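Local coordinates for protein pectate lyase (Paenibacillus sp. 0602, PDB 5GT5) that cleaves polygalacturonate by elimination, and probably partly methylated pectin too, most likely within the chain and with calcium as cofactor, at residues 209-214 with 219-224; 137-142 with 171-176; 296-301 with 341-346. The protein carries 1 engineered substitution. One frame throughout, in Å; residues are numbered along the deposited sequence.

Contact 1. Residues 209-214 with 219-224; sequences NEMEAN and PMYNYL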
ATOM      1  N   ASN A 209     -43.890   5.116 -13.642  1.00  9.60           N
ATOM      2  CA  ASN A 209     -44.900   5.181 -14.714  1.00 11.24           C
ATOM      3  C   ASN A 209     -45.137   3.837 -15.378  1.00 11.35           C
ATOM      4  O   ASN A 209     -46.296   3.463 -15.674  1.00 12.41           O
ATOM      5  CB  ASN A 209     -44.502   6.221 -15.764  1.00  9.12           C
ATOM      6  CG  ASN A 209     -44.726   7.628 -15.312  1.00  9.17           C
ATOM      7  OD1 ASN A 209     -45.377   7.888 -14.293  1.00 11.80           O
ATOM      8  ND2 ASN A 209     -44.173   8.575 -16.080  1.00 15.41           N
ATOM      9  N   GLU A 210     -44.065   3.084 -15.600  1.00  8.04           N
ATOM     10  CA  GLU A 210     -44.192   1.755 -16.193  1.00  9.74           C
ATOM     11  C   GLU A 210     -45.083   0.872 -15.325  1.00 14.45           C
ATOM     12  O   GLU A 210     -45.965   0.158 -15.831  1.00 11.45           O
ATOM     13  CB  GLU A 210     -42.804   1.127 -16.399  1.00 12.33           C
ATOM     14  CG  GLU A 210     -42.786  -0.294 -16.992  1.00 14.53           C
ATOM     15  CD  GLU A 210     -43.263  -0.350 -18.436  1.00 26.40           C
ATOM     16  OE1 GLU A 210     -43.055   0.640 -19.189  1.00 28.44           O
ATOM     17  OE2 GLU A 210     -43.856  -1.390 -18.814  1.00 28.81           O
ATOM     18  N   MET A 211     -44.878   0.921 -14.016  1.00  9.59           N
ATOM     19  CA  MET A 211     -45.643   0.055 -13.125  1.00  8.83           C
ATOM     20  C   MET A 211     -47.077   0.522 -12.986  1.00  9.53           C
ATOM     21  O   MET A 211     -47.978  -0.309 -12.864  1.00 10.57           O
ATOM     22  CB  MET A 211     -44.944  -0.039 -11.760  1.00  8.49           C
ATOM     23  CG  MET A 211     -43.536  -0.649 -11.897  1.00  7.29           C
ATOM     24  SD  MET A 211     -42.771  -1.031 -10.323  1.00  9.84           S
ATOM     25  CE  MET A 211     -42.556   0.599  -9.653  1.00  9.30           C
ATOM     26  N   GLU A 212     -47.289   1.834 -12.982  1.00  8.75           N
ATOM     27  CA  GLU A 212     -48.632   2.394 -12.855  1.00  8.64           C
ATOM     28  C   GLU A 212     -49.519   1.925 -14.000  1.00 11.36           C
ATOM     29  O   GLU A 212     -50.716   1.727 -13.804  1.00 11.54           O
ATOM     30  CB  GLU A 212     -48.566   3.923 -12.746  1.00  8.62           C
ATOM     31  CG  GLU A 212     -49.914   4.611 -12.547  1.00 10.25           C
ATOM     32  CD  GLU A 212     -50.549   4.353 -11.202  1.00 12.91           C
ATOM     33  OE1 GLU A 212     -49.884   3.833 -10.280  1.00 11.36           O
ATOM     34  OE2 GLU A 212     -51.742   4.702 -11.049  1.00 13.75           O
ATOM     35  N   ALA A 213     -48.923   1.719 -15.164  1.00 12.92           N
ATOM     36  CA  ALA A 213     -49.635   1.274 -16.361  1.00 13.64           C
ATOM     37  C   ALA A 213     -49.881  -0.228 -16.388  1.00 17.76           C
ATOM     38  O   ALA A 213     -50.621  -0.727 -17.244  1.00 20.10           O
ATOM     39  CB  ALA A 213     -48.859   1.697 -17.610  1.00 13.67           C
ATOM     40  N   ASN A 214     -49.250  -0.959 -15.475  1.00 12.86           N
ATOM     41  CA  ASN A 214     -49.273  -2.407 -15.521  1.00 17.28           C
ATOM     42  C   ASN A 214     -49.235  -2.953 -14.097  1.00 12.96           C
ATOM     43  O   ASN A 214     -48.405  -3.805 -13.779  1.00 14.28           O
ATOM     44  CB  ASN A 214     -48.048  -2.936 -16.303  1.00 16.91           C
ATOM     45  CG  ASN A 214     -47.985  -2.427 -17.752  1.00 28.49           C
ATOM     46  OD1 ASN A 214     -48.675  -2.953 -18.632  1.00 27.98           O
ATOM     47  ND2 ASN A 214     -47.109  -1.438 -18.011  1.00 21.65           N
ATOM     48  N   PRO A 219     -46.419  -6.807  -7.798  1.00  9.83           N
ATOM     49  CA  PRO A 219     -47.264  -6.998  -6.602  1.00  9.47           C
ATOM     50  C   PRO A 219     -47.006  -6.028  -5.440  1.00 10.19           C
ATOM     51  O   PRO A 219     -47.977  -5.562  -4.820  1.00 11.78           O
ATOM     52  CB  PRO A 219     -46.961  -8.432  -6.174  1.00 10.69           C
ATOM     53  CG  PRO A 219     -46.368  -9.094  -7.395  1.00 14.64           C
ATOM     54  CD  PRO A 219     -45.738  -8.039  -8.235  1.00 11.95           C
ATOM     55  N   MET A 220     -45.745  -5.709  -5.149  1.00  7.97           N
ATOM     56  CA  MET A 220     -45.481  -4.751  -4.084  1.00  7.56           C
ATOM     57  C   MET A 220     -45.995  -3.360  -4.430  1.00  7.92           C
ATOM     58  O   MET A 220     -46.671  -2.737  -3.618  1.00  7.88           O
ATOM     59  CB  MET A 220     -43.978  -4.696  -3.790  1.00  8.68           C
ATOM     60  CG  MET A 220     -43.649  -3.695  -2.700  1.00  6.59           C
ATOM     61  SD  MET A 220     -41.878  -3.778  -2.442  1.00 12.39           S
ATOM     62  CE  MET A 220     -41.654  -2.367  -1.405  1.00 12.63           C
ATOM     63  N   TYR A 221     -45.641  -2.874  -5.615  1.00  6.59           N
ATOM     64  CA  TYR A 221     -46.137  -1.588  -6.069  1.00  6.16           C
ATOM     65  C   TYR A 221     -47.665  -1.549  -6.033  1.00  8.19           C
ATOM     66  O   TYR A 221     -48.287  -0.586  -5.510  1.00  7.36           O
ATOM     67  CB  TYR A 221     -45.606  -1.290  -7.479  1.00  7.52           C
ATOM     68  CG  TYR A 221     -46.085   0.055  -7.979  1.00  5.99           C
ATOM     69  CD1 TYR A 221     -45.477   1.225  -7.564  1.00  6.37           C
ATOM     70  CD2 TYR A 221     -47.191   0.154  -8.833  1.00  8.07           C
ATOM     71  CE1 TYR A 221     -45.934   2.469  -7.975  1.00  7.87           C
ATOM     72  CE2 TYR A 221     -47.638   1.384  -9.272  1.00  7.72           C
ATOM     73  CZ  TYR A 221     -47.004   2.540  -8.855  1.00  8.54           C
ATOM     74  OH  TYR A 221     -47.455   3.779  -9.242  1.00  9.05           O
ATOM     75  N   ASN A 222     -48.276  -2.615  -6.543  1.00  7.10           N
ATOM     76  CA  ASN A 222     -49.739  -2.716  -6.545  1.00  7.76           C
ATOM     77  C   ASN A 222     -50.316  -2.641  -5.129  1.00 10.27           C
ATOM     78  O   ASN A 222     -51.262  -1.897  -4.858  1.00  8.93           O
ATOM     79  CB  ASN A 222     -50.162  -4.005  -7.265  1.00 10.49           C
ATOM     80  CG  ASN A 222     -51.650  -4.069  -7.552  1.00 15.09           C
ATOM     81  OD1 ASN A 222     -52.255  -3.110  -8.036  1.00 13.60           O
ATOM     82  ND2 ASN A 222     -52.254  -5.208  -7.235  1.00 34.17           N
ATOM     83  N   TYR A 223     -49.699  -3.349  -4.193  1.00 10.20           N
ATOM     84  CA  TYR A 223     -50.142  -3.304  -2.814  1.00  8.17           C
ATOM     85  C   TYR A 223     -50.025  -1.896  -2.215  1.00  8.70           C
ATOM     86  O   TYR A 223     -50.924  -1.419  -1.531  1.00  8.69           O
ATOM     87  CB  TYR A 223     -49.335  -4.301  -1.993  1.00  8.40           C
ATOM     88  CG  TYR A 223     -49.752  -4.346  -0.561  1.00  9.29           C
ATOM     89  CD1 TYR A 223     -50.956  -4.926  -0.186  1.00  8.65           C
ATOM     90  CD2 TYR A 223     -48.957  -3.776   0.437  1.00  8.82           C
ATOM     91  CE1 TYR A 223     -51.338  -4.959   1.152  1.00 10.19           C
ATOM     92  CE2 TYR A 223     -49.335  -3.800   1.780  1.00 11.53           C
ATOM     93  CZ  TYR A 223     -50.535  -4.363   2.120  1.00  9.49           C
ATOM     94  OH  TYR A 223     -50.909  -4.374   3.458  1.00 13.17           O
ATOM     95  N   LEU A 224     -48.893  -1.239  -2.451  1.00  8.15           N
ATOM     96  CA  LEU A 224     -48.691   0.110  -1.939  1.00  6.49           C
ATOM     97  C   LEU A 224     -49.737   1.095  -2.460  1.00  8.55           C
ATOM     98  O   LEU A 224     -50.159   1.998  -1.730  1.00  8.99           O
ATOM     99  CB  LEU A 224     -47.298   0.609  -2.288  1.00  6.62           C
ATOM    100  CG  LEU A 224     -46.144  -0.194  -1.697  1.00  6.04           C
ATOM    101  CD1 LEU A 224     -44.839   0.319  -2.327  1.00 10.63           C
ATOM    102  CD2 LEU A 224     -46.137  -0.053  -0.154  1.00  9.17           C
TER
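The phenol ring of Tyr221 has Met211 over one face and a carboxylate oxygen of Glu212 at its edge. Met211 CB stands 4.0 Å from the centroid of the Tyr221 ring, 21° off the ring normal, a CH-pi contact displaced toward the rim. A bend at chi3 (-66°) brings CE back to the same face, 3.6 Å from Tyr221 CD1, and SD, 4.8 Å from the Tyr221 ring centroid, bridges between them in an oblique Met-aromatic contact. A flexible, apolar, polarisable chain suits this place because its bend lays both CB and CE on the ring.

At the rim, Tyr221 OH donates to Glu212 OE1 at 2.6 Å. The oxygen is met on its anti side, somewhat out of the carboxylate plane, and carboxylate and ring stand nearly perpendicular, 84° apart. The bend of Glu212 at chi2 brings its end over to the hydroxyl.

Helices 203-212 and 219-225 lie between strands 184-194 and 262-271 of the parallel beta-helix, in an excursion outside the strands and away from the annotated sites. In their short connection Asn214 ND2 donates to Glu210 O at 2.9 Å. Lys233 and Ile236 of helix 233-241 also touch Tyr221.

Tyrosine serves two purposes here: its face gives methionine an apolar surface, while its hydroxyl finds a carboxylate acceptor. Glu212 OE1 is gripped from two sources, the phenol and a salt bridge with Arg225 NE, and with the arginine there the carboxylate is probably kept ionised.

Contact 2. Residues 137-142 with 171-176; sequences EWDEST and KAYDGL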
ATOM      1  N   GLU A 137     -33.121   0.257 -10.115  1.00  6.35           N
ATOM      2  CA  GLU A 137     -34.481  -0.124 -10.520  1.00  7.97           C
ATOM      3  C   GLU A 137     -35.239  -0.530  -9.278  1.00  7.14           C
ATOM      4  O   GLU A 137     -34.652  -0.766  -8.239  1.00  6.78           O
ATOM      5  CB  GLU A 137     -34.475  -1.234 -11.577  1.00  7.04           C
ATOM      6  CG  GLU A 137     -34.018  -2.594 -11.033  1.00  7.10           C
ATOM      7  CD  GLU A 137     -34.210  -3.704 -12.045  1.00  6.66           C
ATOM      8  OE1 GLU A 137     -34.498  -3.396 -13.235  1.00  8.83           O
ATOM      9  OE2 GLU A 137     -34.069  -4.881 -11.649  1.00  8.04           O
ATOM     10  N   TRP A 138     -36.562  -0.544  -9.400  1.00  7.15           N
ATOM     11  CA  TRP A 138     -37.461  -0.931  -8.321  1.00  6.10           C
ATOM     12  C   TRP A 138     -37.280  -2.405  -7.944  1.00  8.26           C
ATOM     13  O   TRP A 138     -37.083  -3.267  -8.801  1.00  8.12           O
ATOM     14  CB  TRP A 138     -38.883  -0.636  -8.823  1.00  6.14           C
ATOM     15  CG  TRP A 138     -40.014  -1.074  -7.915  1.00  5.95           C
ATOM     16  CD1 TRP A 138     -40.702  -2.254  -7.978  1.00  7.10           C
ATOM     17  CD2 TRP A 138     -40.607  -0.315  -6.842  1.00  6.07           C
ATOM     18  NE1 TRP A 138     -41.689  -2.276  -7.016  1.00  6.52           N
ATOM     19  CE2 TRP A 138     -41.656  -1.100  -6.308  1.00  7.20           C
ATOM     20  CE3 TRP A 138     -40.365   0.951  -6.302  1.00  8.01           C
ATOM     21  CZ2 TRP A 138     -42.447  -0.674  -5.234  1.00  8.58           C
ATOM     22  CZ3 TRP A 138     -41.176   1.405  -5.233  1.00  7.62           C
ATOM     23  CH2 TRP A 138     -42.199   0.579  -4.707  1.00  8.64           C
ATOM     24  N   ASP A 139     -37.366  -2.683  -6.652  1.00  6.43           N
ATOM     25  CA  ASP A 139     -37.204  -4.054  -6.179  1.00  7.91           C
ATOM     26  C   ASP A 139     -38.518  -4.750  -5.817  1.00  7.72           C
ATOM     27  O   ASP A 139     -39.058  -4.532  -4.720  1.00  9.56           O
ATOM     28  CB  ASP A 139     -36.303  -4.075  -4.956  1.00  9.34           C
ATOM     29  CG  ASP A 139     -36.225  -5.428  -4.331  1.00  7.69           C
ATOM     30  OD1 ASP A 139     -36.371  -6.459  -5.052  1.00  8.70           O
ATOM     31  OD2 ASP A 139     -36.042  -5.482  -3.080  1.00  8.32           O
ATOM     32  N   GLU A 140     -38.997  -5.620  -6.708  1.00  8.28           N
ATOM     33  CA  GLU A 140     -40.044  -6.565  -6.341  1.00  6.93           C
ATOM     34  C   GLU A 140     -39.493  -7.856  -5.740  1.00 10.04           C
ATOM     35  O   GLU A 140     -40.071  -8.385  -4.763  1.00 11.13           O
ATOM     36  CB  GLU A 140     -40.891  -6.918  -7.547  1.00  9.33           C
ATOM     37  CG  GLU A 140     -41.777  -5.775  -8.031  1.00  9.08           C
ATOM     38  CD  GLU A 140     -43.015  -5.551  -7.170  1.00  7.45           C
ATOM     39  OE1 GLU A 140     -43.500  -6.521  -6.511  1.00 11.44           O
ATOM     40  OE2 GLU A 140     -43.530  -4.395  -7.157  1.00  9.32           O
ATOM     41  N   SER A 141     -38.401  -8.375  -6.305  1.00  9.61           N
ATOM     42  CA  SER A 141     -37.901  -9.704  -5.946  1.00 11.08           C
ATOM     43  C   SER A 141     -37.626  -9.890  -4.469  1.00 10.59           C
ATOM     44  O   SER A 141     -37.971 -10.937  -3.881  1.00 12.96           O
ATOM     45  CB  SER A 141     -36.634 -10.004  -6.759  1.00 13.33           C
ATOM     46  OG  SER A 141     -36.176 -11.316  -6.486  1.00 20.19           O
ATOM     47  N   THR A 142     -37.024  -8.881  -3.846  1.00  8.70           N
ATOM     48  CA  THR A 142     -36.743  -8.952  -2.417  1.00 10.47           C
ATOM     49  C   THR A 142     -37.535  -7.953  -1.577  1.00  9.39           C
ATOM     50  O   THR A 142     -37.109  -7.565  -0.484  1.00  9.92           O
ATOM     51  CB  THR A 142     -35.224  -8.918  -2.108  1.00 11.89           C
ATOM     52  OG1 THR A 142     -34.614  -7.739  -2.660  1.00  9.35           O
ATOM     53  CG2 THR A 142     -34.531 -10.110  -2.740  1.00 13.33           C
ATOM     54  N   LYS A 171     -28.899   7.603  -8.124  1.00  7.41           N
ATOM     55  CA  LYS A 171     -29.454   6.440  -7.434  1.00  6.66           C
ATOM     56  C   LYS A 171     -28.758   5.160  -7.872  1.00  5.99           C
ATOM     57  O   LYS A 171     -28.420   4.976  -9.051  1.00  6.69           O
ATOM     58  CB  LYS A 171     -30.950   6.306  -7.757  1.00  9.32           C
ATOM     59  CG  LYS A 171     -31.848   7.337  -7.100  1.00 12.97           C
ATOM     60  CD  LYS A 171     -32.446   6.807  -5.842  1.00 14.30           C
ATOM     61  CE  LYS A 171     -33.531   5.727  -6.122  1.00  8.51           C
ATOM     62  NZ  LYS A 171     -33.826   5.186  -4.757  1.00  6.90           N
ATOM     63  N   ALA A 172     -28.556   4.257  -6.922  1.00  6.91           N
ATOM     64  CA  ALA A 172     -28.102   2.913  -7.232  1.00  6.79           C
ATOM     65  C   ALA A 172     -28.977   1.910  -6.507  1.00  6.52           C
ATOM     66  O   ALA A 172     -29.459   2.164  -5.403  1.00  6.69           O
ATOM     67  CB  ALA A 172     -26.623   2.713  -6.812  1.00  8.50           C
ATOM     68  N   TYR A 173     -29.142   0.755  -7.134  1.00  6.90           N
ATOM     69  CA  TYR A 173     -29.881  -0.341  -6.538  1.00  5.89           C
ATOM     70  C   TYR A 173     -29.333  -0.678  -5.159  1.00  5.58           C
ATOM     71  O   TYR A 173     -30.101  -0.790  -4.195  1.00  6.67           O
ATOM     72  CB  TYR A 173     -29.849  -1.549  -7.483  1.00  7.50           C
ATOM     73  CG  TYR A 173     -30.616  -2.767  -7.030  1.00  7.56           C
ATOM     74  CD1 TYR A 173     -30.064  -3.629  -6.086  1.00  7.61           C
ATOM     75  CD2 TYR A 173     -31.883  -3.063  -7.536  1.00  6.81           C
ATOM     76  CE1 TYR A 173     -30.739  -4.759  -5.653  1.00  7.68           C
ATOM     77  CE2 TYR A 173     -32.557  -4.235  -7.132  1.00  8.25           C
ATOM     78  CZ  TYR A 173     -31.987  -5.055  -6.173  1.00  7.73           C
ATOM     79  OH  TYR A 173     -32.616  -6.204  -5.762  1.00  8.27           O
ATOM     80  N   ASP A 174     -28.018  -0.848  -5.071  1.00  7.50           N
ATOM     81  CA  ASP A 174     -27.361  -1.133  -3.797  0.50  9.18           C
ATOM     82  C   ASP A 174     -26.474   0.055  -3.423  1.00  7.75           C
ATOM     83  O   ASP A 174     -26.972   1.159  -3.221  1.00 10.05           O
ATOM     84  CB  ASP A 174     -26.592  -2.470  -3.932  0.50 10.25           C
ATOM     85  CG  ASP A 174     -26.162  -3.089  -2.622  0.50 23.73           C
ATOM     86  OD1 ASP A 174     -26.522  -2.596  -1.542  0.50 23.06           O
ATOM     87  OD2 ASP A 174     -25.492  -4.153  -2.694  0.50 28.48           O
ATOM     88  N   GLY A 175     -25.171  -0.135  -3.347  1.00  7.49           N
ATOM     89  CA  GLY A 175     -24.311   0.925  -2.830  1.00  7.89           C
ATOM     90  C   GLY A 175     -23.747   1.887  -3.858  1.00  6.70           C
ATOM     91  O   GLY A 175     -23.733   1.640  -5.076  1.00  6.67           O
ATOM     92  N   LEU A 176     -23.238   2.997  -3.348  1.00  6.68           N
ATOM     93  CA  LEU A 176     -22.628   4.013  -4.198  1.00  5.73           C
ATOM     94  C   LEU A 176     -21.144   3.739  -4.345  1.00  6.50           C
ATOM     95  O   LEU A 176     -20.685   3.454  -5.455  1.00  7.01           O
ATOM     96  CB  LEU A 176     -22.877   5.397  -3.618  1.00  6.90           C
ATOM     97  CG  LEU A 176     -24.353   5.738  -3.432  1.00  6.87           C
ATOM     98  CD1 LEU A 176     -24.492   7.142  -2.788  1.00  9.15           C
ATOM     99  CD2 LEU A 176     -25.091   5.664  -4.761  1.00  7.94           C
TER
HETATM  100  O   HOH W   1     -34.661  -6.941  -7.055  1.00 10.06           O
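Glu137 and Tyr173 bring two irregular loops together, their CA atoms 6.1 Å apart, the closest CA pair of the two segments. Glu137 O lies 3.7 Å from Tyr173 CD2 and is buried with no polar partner, while Glu137 CG rests 4.1 Å from the same CD2. The glutamate thus offers the ring its aliphatic part; its carboxylate is held by the backbone N of Leu81, Thr82 and His83 and by Asn149.

These loops follow strands 131-133 and 168-169, parallel neighbours on successive turns of the right-handed parallel beta-helix of polysaccharide lyase family 1. Next to Tyr173 comes Asp174, which probably binds calcium, as in a close relative.

Tyr173, its CG anti to the backbone N (chi1 -178°), points its hydroxyl at Asp139, but OH stays 3.8 Å from Asp139 OD1 and a water spans the gap. The water is hydrogen-bonded to Asp139 OD1 at 2.7 Å and meets Tyr173 OH in the ring plane; the hydroxyl's strongest polar partner is Lys148, outside the two segments. Asp139 also braces its own turn: Thr142 N donates to OD1 at 2.8 Å, nearly straight at 171°, making an Asx motif, and Thr142 OG1 donates to OD2. Asp139 OD2 is further engaged by Tyr146 N. Were an alanine here, Thr142 N would probably lose its acceptor, Thr142 OG1 its bond to the carboxylate, and the water one anchor.

Contact 3. Residues 296-301 with 341-346; sequences DARAAQ and IKDVQY
Arg298 carries the contact for the helical segment 296-301, reaching both Asp343 and Gln345, while Ala297 just before it touches Ser242 instead. Arg298 meets the other segment first with its aliphatic base: CB lies 3.8 Å from Asp343 CB, and CG passes the carboxylate carbon. Asp343, in a left-handed backbone conformation, turns the chain just after strand 340-342, so the helix packs beside the turn that leaves this strand of the parallel beta-helix.

With CG anti to the backbone N and a bend at chi2 (71°), the arginine carries its guanidinium past Asp343 to Gln345. There NH1 donates to Gln345 OE1 at 3.1 Å, almost straight at 170°; the oxygen sits at the guanidinium edge, in plane, while the amide is turned nearly at a right angle to it. Gln345, extended beyond CG, has the length to offer that oxygen.

Asp343 does not pair with Arg298 through its charge: OD2 forms a salt bridge with Lys342 NZ, and OD1 accepts from Asp374 N. Arg298 NH2 instead forms a salt bridge with Asp374, so the glutamine takes one N-H at the edge of the guanidinium, while Asp374 probably balances its charge and helps to hold it.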
ATOM      1  N   ASP A 296     -35.162  16.440   1.757  1.00 11.11           N
ATOM      2  CA  ASP A 296     -36.233  15.911   0.925  1.00  8.38           C
ATOM      3  C   ASP A 296     -36.696  14.536   1.370  1.00  9.14           C
ATOM      4  O   ASP A 296     -37.886  14.202   1.307  1.00  8.84           O
ATOM      5  CB  ASP A 296     -35.807  15.897  -0.530  1.00  8.55           C
ATOM      6  CG  ASP A 296     -35.211  17.211  -0.970  1.00 18.10           C
ATOM      7  OD1 ASP A 296     -35.910  18.229  -0.867  1.00 15.85           O
ATOM      8  OD2 ASP A 296     -34.030  17.227  -1.398  1.00 15.28           O
ATOM      9  N   ALA A 297     -35.781  13.718   1.856  1.00  7.72           N
ATOM     10  CA  ALA A 297     -36.198  12.439   2.410  1.00  6.21           C
ATOM     11  C   ALA A 297     -37.100  12.614   3.638  1.00  7.47           C
ATOM     12  O   ALA A 297     -38.109  11.902   3.797  1.00  7.07           O
ATOM     13  CB  ALA A 297     -34.983  11.601   2.756  1.00  8.18           C
ATOM     14  N   ARG A 298     -36.741  13.574   4.486  1.00  8.05           N
ATOM     15  CA  ARG A 298     -37.509  13.861   5.710  1.00  8.99           C
ATOM     16  C   ARG A 298     -38.921  14.316   5.310  1.00  8.87           C
ATOM     17  O   ARG A 298     -39.927  13.874   5.897  1.00 10.41           O
ATOM     18  CB  ARG A 298     -36.779  14.941   6.535  1.00 11.75           C
ATOM     19  CG  ARG A 298     -37.418  15.239   7.906  1.00 10.61           C
ATOM     20  CD  ARG A 298     -37.204  14.105   8.810  1.00 10.80           C
ATOM     21  NE  ARG A 298     -37.582  14.385  10.198  1.00 11.56           N
ATOM     22  CZ  ARG A 298     -37.570  13.437  11.123  1.00 13.94           C
ATOM     23  NH1 ARG A 298     -37.235  12.200  10.791  1.00 15.27           N
ATOM     24  NH2 ARG A 298     -37.926  13.709  12.381  1.00 16.26           N
ATOM     25  N   ALA A 299     -39.008  15.160   4.288  1.00  8.55           N
ATOM     26  CA  ALA A 299     -40.329  15.566   3.759  1.00  9.26           C
ATOM     27  C   ALA A 299     -41.132  14.376   3.241  1.00 10.27           C
ATOM     28  O   ALA A 299     -42.336  14.247   3.515  1.00 10.36           O
ATOM     29  CB  ALA A 299     -40.184  16.627   2.682  1.00  9.12           C
ATOM     30  N   ALA A 300     -40.478  13.482   2.508  1.00  7.02           N
ATOM     31  CA  ALA A 300     -41.162  12.318   1.936  1.00  8.27           C
ATOM     32  C   ALA A 300     -41.729  11.434   3.031  1.00 10.16           C
ATOM     33  O   ALA A 300     -42.792  10.833   2.857  1.00  9.10           O
ATOM     34  CB  ALA A 300     -40.202  11.532   1.017  1.00  8.52           C
ATOM     35  N   GLN A 301     -41.030  11.354   4.165  1.00  8.35           N
ATOM     36  CA  GLN A 301     -41.505  10.558   5.288  1.00  8.54           C
ATOM     37  C   GLN A 301     -42.887  11.006   5.766  1.00 10.82           C
ATOM     38  O   GLN A 301     -43.660  10.168   6.230  1.00 10.91           O
ATOM     39  CB  GLN A 301     -40.491  10.636   6.445  1.00  9.87           C
ATOM     40  CG  GLN A 301     -40.955  10.000   7.767  1.00 15.69           C
ATOM     41  CD  GLN A 301     -41.015   8.490   7.740  1.00 22.54           C
ATOM     42  OE1 GLN A 301     -40.022   7.811   8.033  1.00 26.60           O
ATOM     43  NE2 GLN A 301     -42.198   7.944   7.463  1.00 24.51           N
ATOM     44  N   ILE A 341     -25.077  18.504   9.192  1.00  6.78           N
ATOM     45  CA  ILE A 341     -26.046  17.412   9.126  1.00  6.17           C
ATOM     46  C   ILE A 341     -27.426  18.014   9.279  1.00  7.95           C
ATOM     47  O   ILE A 341     -27.703  18.719  10.269  1.00 10.50           O
ATOM     48  CB  ILE A 341     -25.780  16.374  10.240  1.00  6.83           C
ATOM     49  CG1 ILE A 341     -24.370  15.778  10.038  1.00  7.22           C
ATOM     50  CG2 ILE A 341     -26.810  15.254  10.222  1.00  7.93           C
ATOM     51  CD1 ILE A 341     -23.965  14.780  11.103  1.00  8.91           C
ATOM     52  N   LYS A 342     -28.283  17.748   8.314  1.00  7.78           N
ATOM     53  CA  LYS A 342     -29.626  18.289   8.300  1.00  7.69           C
ATOM     54  C   LYS A 342     -30.660  17.218   8.056  1.00  6.64           C
ATOM     55  O   LYS A 342     -30.592  16.493   7.044  1.00  7.35           O
ATOM     56  CB  LYS A 342     -29.746  19.393   7.238  1.00 10.84           C
ATOM     57  CG  LYS A 342     -31.113  20.086   7.269  1.00 13.77           C
ATOM     58  CD  LYS A 342     -31.161  21.268   6.332  1.00 15.79           C
ATOM     59  CE  LYS A 342     -32.480  22.000   6.518  1.00 17.22           C
ATOM     60  NZ  LYS A 342     -33.613  21.183   6.042  1.00 19.41           N
ATOM     61  N   ASP A 343     -31.617  17.142   8.983  1.00  6.51           N
ATOM     62  CA  ASP A 343     -32.800  16.304   8.850  1.00  8.85           C
ATOM     63  C   ASP A 343     -32.477  14.816   8.778  1.00 10.22           C
ATOM     64  O   ASP A 343     -33.183  14.031   8.156  1.00  8.97           O
ATOM     65  CB  ASP A 343     -33.678  16.791   7.698  1.00  8.87           C
ATOM     66  CG  ASP A 343     -34.483  18.030   8.079  1.00 11.80           C
ATOM     67  OD1 ASP A 343     -34.586  18.306   9.295  1.00 11.99           O
ATOM     68  OD2 ASP A 343     -35.034  18.707   7.175  1.00 14.87           O
ATOM     69  N   VAL A 344     -31.423  14.446   9.490  1.00  7.87           N
ATOM     70  CA  VAL A 344     -31.072  13.048   9.733  1.00  8.44           C
ATOM     71  C   VAL A 344     -31.419  12.748  11.185  1.00  8.00           C
ATOM     72  O   VAL A 344     -30.867  13.369  12.099  1.00  8.71           O
ATOM     73  CB  VAL A 344     -29.568  12.797   9.480  1.00  7.46           C
ATOM     74  CG1 VAL A 344     -29.200  11.371   9.879  1.00  7.41           C
ATOM     75  CG2 VAL A 344     -29.214  13.060   7.990  1.00  7.77           C
ATOM     76  N   GLN A 345     -32.343  11.822  11.405  1.00  6.59           N
ATOM     77  CA  GLN A 345     -32.851  11.581  12.760  1.00  8.24           C
ATOM     78  C   GLN A 345     -31.829  10.897  13.676  1.00  9.72           C
ATOM     79  O   GLN A 345     -31.772  11.176  14.886  1.00  9.83           O
ATOM     80  CB  GLN A 345     -34.139  10.766  12.693  1.00  9.63           C
ATOM     81  CG  GLN A 345     -34.800  10.615  14.104  1.00 13.27           C
ATOM     82  CD  GLN A 345     -36.224  10.110  14.038  1.00 28.96           C
ATOM     83  OE1 GLN A 345     -36.839  10.071  12.975  1.00 19.07           O
ATOM     84  NE2 GLN A 345     -36.767   9.740  15.191  1.00 25.53           N
ATOM     85  N   TYR A 346     -31.038   9.981  13.115  1.00  6.85           N
ATOM     86  CA  TYR A 346     -30.086   9.195  13.900  1.00  7.58           C
ATOM     87  C   TYR A 346     -28.715   9.381  13.287  1.00  7.21           C
ATOM     88  O   TYR A 346     -28.189   8.490  12.625  1.00  8.82           O
ATOM     89  CB  TYR A 346     -30.466   7.705  13.918  1.00  8.80           C
ATOM     90  CG  TYR A 346     -31.856   7.449  14.466  1.00 10.15           C
ATOM     91  CD1 TYR A 346     -32.088   7.493  15.829  1.00 10.96           C
ATOM     92  CD2 TYR A 346     -32.923   7.169  13.619  1.00 14.13           C
ATOM     93  CE1 TYR A 346     -33.372   7.270  16.341  1.00 16.20           C
ATOM     94  CE2 TYR A 346     -34.200   6.936  14.118  1.00 16.41           C
ATOM     95  CZ  TYR A 346     -34.408   6.983  15.475  1.00 20.65           C
ATOM     96  OH  TYR A 346     -35.678   6.743  15.961  1.00 21.82           O
TER

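How the contacts relate
Contact 1 is buried yet peripheral, its centre about 28 Å from the centre of the chain; contact 2, also buried, is the most central at about 13 Å, and contact 3, at about 18 Å, is only partly buried and touches neither. Loop 137-142 joins the first two: Glu140 is a probable acceptor for Met220 N and Tyr221 N of helix 219-225, and Trp138 packs against Met211. Both buried contacts centre on a tyrosine that meets a carboxylate, directly in contact 1 between helices, through water in contact 2 between loops beside the probable calcium site. Contact 3 instead joins a helix to a turn after a beta-helix strand, using an arginine and an amide.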